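Local coordinates for Pre-mRNA splicing helicase-like protein (Chaetomium thermophilum, PDB 4RVQ) that probably acts in pre-mRNA splicing as part of the spliceosomal helicase Brr2, whose N-terminal region holds this noncanonical PWI domain, at residues K11-A16 with R89-W94; A21-R26 with Q83-N88. One frame throughout, in Å; residues are numbered along the deposited sequence.

Interaction 1 (K11-A16 with R89-W94). With EDO (1,2-ethanediol), chain G; SO4 (sulfate ion), chain B.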
# COMPACT_ATOMS: atom_id res chain seq x y z
N LYS A 11 10.01 -10.05 -4.15
CA LYS A 11 10.17 -9.20 -2.97
C LYS A 11 8.99 -8.27 -2.77
O LYS A 11 8.79 -7.71 -1.67
CB LYS A 11 11.48 -8.40 -3.07
CG LYS A 11 11.52 -7.30 -4.16
CD LYS A 11 12.90 -6.57 -4.26
CE LYS A 11 13.87 -7.33 -5.15
NZ LYS A 11 13.45 -7.29 -6.59
N ASN A 12 8.18 -8.10 -3.80
CA ASN A 12 7.06 -7.19 -3.68
C ASN A 12 5.79 -7.85 -3.20
O ASN A 12 4.82 -7.13 -2.94
CB ASN A 12 6.79 -6.53 -5.01
CG ASN A 12 7.94 -5.68 -5.49
OD1 ASN A 12 8.67 -5.09 -4.70
ND2 ASN A 12 8.09 -5.59 -6.77
N TYR A 13 5.77 -9.16 -3.06
CA TYR A 13 4.51 -9.83 -2.73
C TYR A 13 4.13 -9.56 -1.28
O TYR A 13 4.96 -9.70 -0.38
CB TYR A 13 4.56 -11.36 -3.00
CG TYR A 13 3.20 -11.94 -2.75
CD1 TYR A 13 2.17 -11.74 -3.65
CD2 TYR A 13 2.90 -12.62 -1.57
CE1 TYR A 13 0.90 -12.22 -3.39
CE2 TYR A 13 1.65 -13.07 -1.31
CZ TYR A 13 0.64 -12.87 -2.20
OH TYR A 13 -0.62 -13.35 -1.92
N VAL A 14 2.87 -9.21 -1.06
CA VAL A 14 2.31 -9.03 0.29
C VAL A 14 0.89 -9.54 0.23
O VAL A 14 0.09 -9.11 -0.61
CB VAL A 14 2.37 -7.56 0.75
CG1 VAL A 14 1.75 -6.59 -0.19
CG2 VAL A 14 1.76 -7.44 2.14
N HIS A 15 0.58 -10.49 1.09
CA HIS A 15 -0.76 -11.06 1.11
C HIS A 15 -1.73 -10.05 1.77
O HIS A 15 -1.36 -9.32 2.67
CB HIS A 15 -0.80 -12.38 1.88
CG HIS A 15 -2.09 -13.10 1.73
ND1 HIS A 15 -3.15 -12.93 2.60
CD2 HIS A 15 -2.47 -14.03 0.82
CE1 HIS A 15 -4.14 -13.72 2.21
NE2 HIS A 15 -3.75 -14.39 1.13
N ALA A 16 -2.99 -10.07 1.34
CA ALA A 16 -3.98 -9.15 1.89
C ALA A 16 -4.03 -9.21 3.43
O ALA A 16 -4.22 -8.18 4.07
CB ALA A 16 -5.35 -9.46 1.31
N ARG A 89 -0.44 -0.87 -5.25
CA ARG A 89 -1.16 0.34 -4.89
C ARG A 89 -2.60 0.06 -4.49
O ARG A 89 -3.08 0.66 -3.52
CB ARG A 89 -1.03 1.38 -5.99
CG ARG A 89 -1.52 0.94 -7.34
CD ARG A 89 -0.96 1.85 -8.44
NE ARG A 89 -1.36 1.46 -9.80
CZ ARG A 89 -0.80 0.50 -10.52
NH1 ARG A 89 0.21 -0.20 -10.07
NH2 ARG A 89 -1.26 0.24 -11.73
N ASP A 90 -3.32 -0.80 -5.20
CA ASP A 90 -4.70 -1.07 -4.84
C ASP A 90 -4.80 -1.73 -3.46
O ASP A 90 -5.61 -1.32 -2.61
CB ASP A 90 -5.37 -1.96 -5.88
CG ASP A 90 -5.60 -1.27 -7.18
OD1 ASP A 90 -5.97 -0.07 -7.20
OD2 ASP A 90 -5.47 -1.95 -8.22
N LYS A 91 -3.98 -2.75 -3.22
CA LYS A 91 -3.98 -3.40 -1.93
C LYS A 91 -3.65 -2.43 -0.82
O LYS A 91 -4.31 -2.43 0.24
CB LYS A 91 -2.97 -4.53 -1.89
CG LYS A 91 -3.43 -5.87 -2.36
CD LYS A 91 -2.37 -6.93 -2.22
CE LYS A 91 -2.96 -8.32 -2.35
NZ LYS A 91 -1.94 -9.37 -2.45
N VAL A 92 -2.58 -1.66 -0.99
CA VAL A 92 -2.14 -0.79 0.09
C VAL A 92 -3.22 0.24 0.41
O VAL A 92 -3.55 0.46 1.59
CB VAL A 92 -0.81 -0.11 -0.27
CG1 VAL A 92 -0.40 0.92 0.81
CG2 VAL A 92 0.28 -1.15 -0.38
N VAL A 93 -3.77 0.90 -0.58
CA VAL A 93 -4.73 1.96 -0.35
C VAL A 93 -6.00 1.38 0.28
O VAL A 93 -6.51 1.87 1.30
CB VAL A 93 -5.05 2.71 -1.67
CG1 VAL A 93 -6.22 3.60 -1.50
CG2 VAL A 93 -3.83 3.51 -2.17
N TRP A 94 -6.59 0.38 -0.38
CA TRP A 94 -7.87 -0.12 0.05
C TRP A 94 -7.82 -0.90 1.33
O TRP A 94 -8.72 -0.79 2.17
CB TRP A 94 -8.54 -0.91 -1.08
CG TRP A 94 -9.03 -0.00 -2.17
CD1 TRP A 94 -8.46 0.24 -3.37
CD2 TRP A 94 -10.22 0.77 -2.14
NE1 TRP A 94 -9.21 1.11 -4.08
CE2 TRP A 94 -10.30 1.47 -3.36
CE3 TRP A 94 -11.23 0.93 -1.20
CZ2 TRP A 94 -11.35 2.31 -3.64
CZ3 TRP A 94 -12.28 1.78 -1.49
CH2 TRP A 94 -12.33 2.48 -2.69
C1 EDO G . -7.07 3.45 -6.69
O1 EDO G . -8.43 3.30 -6.28
C2 EDO G . -6.17 2.84 -5.61
O2 EDO G . -4.92 2.45 -6.17
S SO4 B . 0.39 -2.95 -12.88
O1 SO4 B . -0.73 -3.79 -12.45
O2 SO4 B . -0.12 -1.71 -13.51
O3 SO4 B . 1.14 -2.62 -11.68
O4 SO4 B . 1.15 -3.71 -13.81
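Lys91, on helix 89-99, reaches across to the loop 11-16 and gives its ammonium to the carbonyl of Val14. This hydrogen bond, Lys91 NZ to Val14 O, is 2.8 Å long. Its C=O...N angle is 154°, with the nitrogen slightly off the carbonyl plane. The lysine gets there by standing nearly straight: CG lies beside the backbone N (chi1 -87°), and everything beyond it is extended. A second, charged partner waits at the same end, for Lys91 NZ also forms a salt bridge with Glu125 of helix 120-127. The Glu125 carboxylate in turn accepts the backbone N-H of Ala16, so loop, lysine and C-terminal helix are pinned at one place. The contact thus joins the loop before helix 23-29 to two helices of the all-helical PWI-like domain.

Apolar neighbours line the lysine chain: Trp121 and Ile122 of helix 120-127 touch it, and Val14, on the loop side, packs on Ile19. The Tyr13 ring approaches obliquely, its CE1 4.1 Å from Lys91 NZ.

Small molecules, probably from the crystallisation liquor, occupy other sides of the helix. A sulfate lies at the guanidinium edge of Arg89, bound by NH1 to O3 (3.1 Å) and by NH2 to O2 (2.9 Å), both nearly straight. An ethanediol bridges one helical turn, taking Trp94 NE1 on O1 (3.2 Å) and, in the Asp90 conformer described, giving O2 to Asp90 OD1 (2.9 Å).

Burial of a lysine here is paid for by a carbonyl and a carboxylate, which would probably favour its charged form.

Interaction 2 (A21-R26 with Q83-N88)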
# COMPACT_ATOMS: atom_id res chain seq x y z
N ALA A 21 -3.78 -2.08 9.81
CA ALA A 21 -3.94 -0.64 9.82
C ALA A 21 -2.62 0.13 9.82
O ALA A 21 -2.62 1.30 9.40
CB ALA A 21 -4.72 -0.25 11.07
N TYR A 22 -1.53 -0.49 10.27
CA TYR A 22 -0.24 0.17 10.39
C TYR A 22 0.82 -0.45 9.46
O TYR A 22 1.99 -0.09 9.59
CB TYR A 22 0.25 0.11 11.84
CG TYR A 22 -0.66 0.83 12.79
CD1 TYR A 22 -0.52 2.17 13.02
CD2 TYR A 22 -1.68 0.16 13.47
CE1 TYR A 22 -1.35 2.85 13.92
CE2 TYR A 22 -2.50 0.79 14.36
CZ TYR A 22 -2.36 2.14 14.58
OH TYR A 22 -3.14 2.83 15.46
N TRP A 23 0.45 -1.34 8.54
CA TRP A 23 1.45 -1.99 7.71
C TRP A 23 2.28 -0.98 6.94
O TRP A 23 3.51 -1.06 6.91
CB TRP A 23 0.73 -2.95 6.75
CG TRP A 23 1.67 -3.71 5.81
CD1 TRP A 23 2.27 -4.93 6.06
CD2 TRP A 23 2.17 -3.28 4.54
NE1 TRP A 23 3.06 -5.29 4.99
CE2 TRP A 23 3.04 -4.28 4.06
CE3 TRP A 23 1.96 -2.15 3.75
CZ2 TRP A 23 3.67 -4.20 2.82
CZ3 TRP A 23 2.61 -2.07 2.50
CH2 TRP A 23 3.45 -3.08 2.07
N LEU A 24 1.62 -0.02 6.30
CA LEU A 24 2.34 0.95 5.48
C LEU A 24 3.28 1.78 6.35
O LEU A 24 4.45 2.00 6.02
CB LEU A 24 1.37 1.82 4.71
CG LEU A 24 2.01 2.94 3.89
CD1 LEU A 24 3.01 2.41 2.87
CD2 LEU A 24 0.96 3.79 3.24
N GLN A 25 2.75 2.28 7.48
CA GLN A 25 3.55 3.07 8.40
C GLN A 25 4.78 2.30 8.85
O GLN A 25 5.87 2.87 9.00
CB GLN A 25 2.68 3.53 9.56
CG GLN A 25 3.42 4.51 10.44
CD GLN A 25 2.55 5.17 11.49
OE1 GLN A 25 1.34 5.21 11.37
NE2 GLN A 25 3.19 5.72 12.49
N ARG A 26 4.63 0.99 9.11
CA ARG A 26 5.79 0.18 9.52
C ARG A 26 6.79 0.04 8.41
O ARG A 26 7.99 0.07 8.67
CB ARG A 26 5.44 -1.22 9.97
CG ARG A 26 4.79 -1.29 11.28
CD ARG A 26 4.77 -2.73 11.84
NE ARG A 26 4.16 -3.70 10.93
CZ ARG A 26 2.85 -3.85 10.75
NH1 ARG A 26 1.97 -3.12 11.42
NH2 ARG A 26 2.40 -4.74 9.88
N GLN A 83 8.78 1.05 -5.52
CA GLN A 83 8.17 0.13 -6.53
C GLN A 83 7.26 -0.87 -5.86
O GLN A 83 6.23 -1.19 -6.39
CB GLN A 83 9.14 -0.69 -7.46
CG GLN A 83 8.41 -1.73 -8.53
CD GLN A 83 9.38 -2.42 -9.59
OE1 GLN A 83 10.59 -2.15 -9.55
NE2 GLN A 83 8.86 -3.37 -10.51
N LYS A 84 7.65 -1.38 -4.69
CA LYS A 84 6.78 -2.32 -3.99
C LYS A 84 5.41 -1.70 -3.71
O LYS A 84 4.36 -2.34 -3.85
CB LYS A 84 7.43 -2.78 -2.69
CG LYS A 84 6.60 -3.73 -1.87
CD LYS A 84 7.38 -4.35 -0.73
CE LYS A 84 6.60 -5.30 0.10
NZ LYS A 84 7.40 -5.62 1.31
N LEU A 85 5.42 -0.44 -3.27
CA LEU A 85 4.17 0.23 -2.97
C LEU A 85 3.32 0.45 -4.23
O LEU A 85 2.13 0.22 -4.27
CB LEU A 85 4.43 1.56 -2.25
CG LEU A 85 5.10 1.40 -0.87
CD1 LEU A 85 5.28 2.79 -0.26
CD2 LEU A 85 4.33 0.47 0.07
N ILE A 86 3.99 0.87 -5.31
CA ILE A 86 3.28 1.10 -6.56
C ILE A 86 2.70 -0.20 -7.14
O ILE A 86 1.55 -0.25 -7.56
CB ILE A 86 4.19 1.79 -7.59
CG1 ILE A 86 4.56 3.18 -7.08
CG2 ILE A 86 3.51 1.87 -8.93
CD1 ILE A 86 5.54 3.91 -7.98
N GLU A 87 3.47 -1.28 -7.12
CA GLU A 87 2.99 -2.57 -7.61
C GLU A 87 1.75 -3.03 -6.84
O GLU A 87 0.91 -3.73 -7.38
CB GLU A 87 4.08 -3.64 -7.48
CG GLU A 87 5.31 -3.43 -8.39
CD GLU A 87 5.07 -3.70 -9.85
OE1 GLU A 87 3.94 -4.03 -10.22
OE2 GLU A 87 6.06 -3.57 -10.62
N ASN A 88 1.69 -2.66 -5.57
CA ASN A 88 0.59 -3.01 -4.67
C ASN A 88 -0.34 -1.85 -4.37
O ASN A 88 -0.99 -1.87 -3.33
CB ASN A 88 1.18 -3.58 -3.37
CG ASN A 88 1.85 -4.92 -3.58
OD1 ASN A 88 1.16 -5.90 -3.90
ND2 ASN A 88 3.14 -4.97 -3.42
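The Trp23 indole meets helix 79-87 with its six-membered ring. At the ring's edge, near its plane, Lys84 CE comes to 4.1 Å from Trp23 CZ2; Leu85 CD2 approaches obliquely, 3.9 Å from Trp23 CZ3. The second flat group, the Arg26 guanidinium, in the conformer described lays one face over Trp23 CA within its own segment, near the rim of the group, while its NH2 is salt-bridged to Asp20. With chi1 of Trp23 at -180°, CG points opposite the backbone N, and the indole is carried out from helix 23-29 to the helix across from it.

Beside the indole, Leu24 and Leu85 cross at about a right angle, with Leu24 CD1 3.7 Å from Leu85 CD2. That one methyl of Leu85 therefore touches both the ring and the neighbouring leucine. Val92 of helix 89-99 packs against Trp23 and Leu24, Leu46 of helix 35-50 against Leu24, and Leu70 of helix 63-73 against Leu85.

At the end of helix 79-87 the carbonyl of Lys84 takes two N-H groups from Asn88, which approach from opposite faces of its plane: the backbone N at 3.2 Å and ND2 at 2.9 Å.

No hydrogen bond joins the two segments, so apolar packing of tryptophan, leucine and lysine methylenes holds the contact, in the buried interior of the PWI-like domain where these five helices meet.

How the interactions relate
From the N terminus, the loop 11-16 comes first and closes on helix 89-99 in interaction 1, spanning most of the domain. Helix 23-29 follows and meets the end of helix 79-87 in interaction 2, so this smaller loop lies wholly within the larger one; helices 35-50 and 63-73 form within both. Helices 79-87 and 89-99 are consecutive, which puts the two contacts side by side, their centres about 6 Å apart. They also touch directly: Asn12 O and Asn88 ND2, 2.8 Å apart, probably hydrogen-bond, and Val14 packs on Asn88. The N-terminal loop and helix 23-29 are thereby tied to one helix pair.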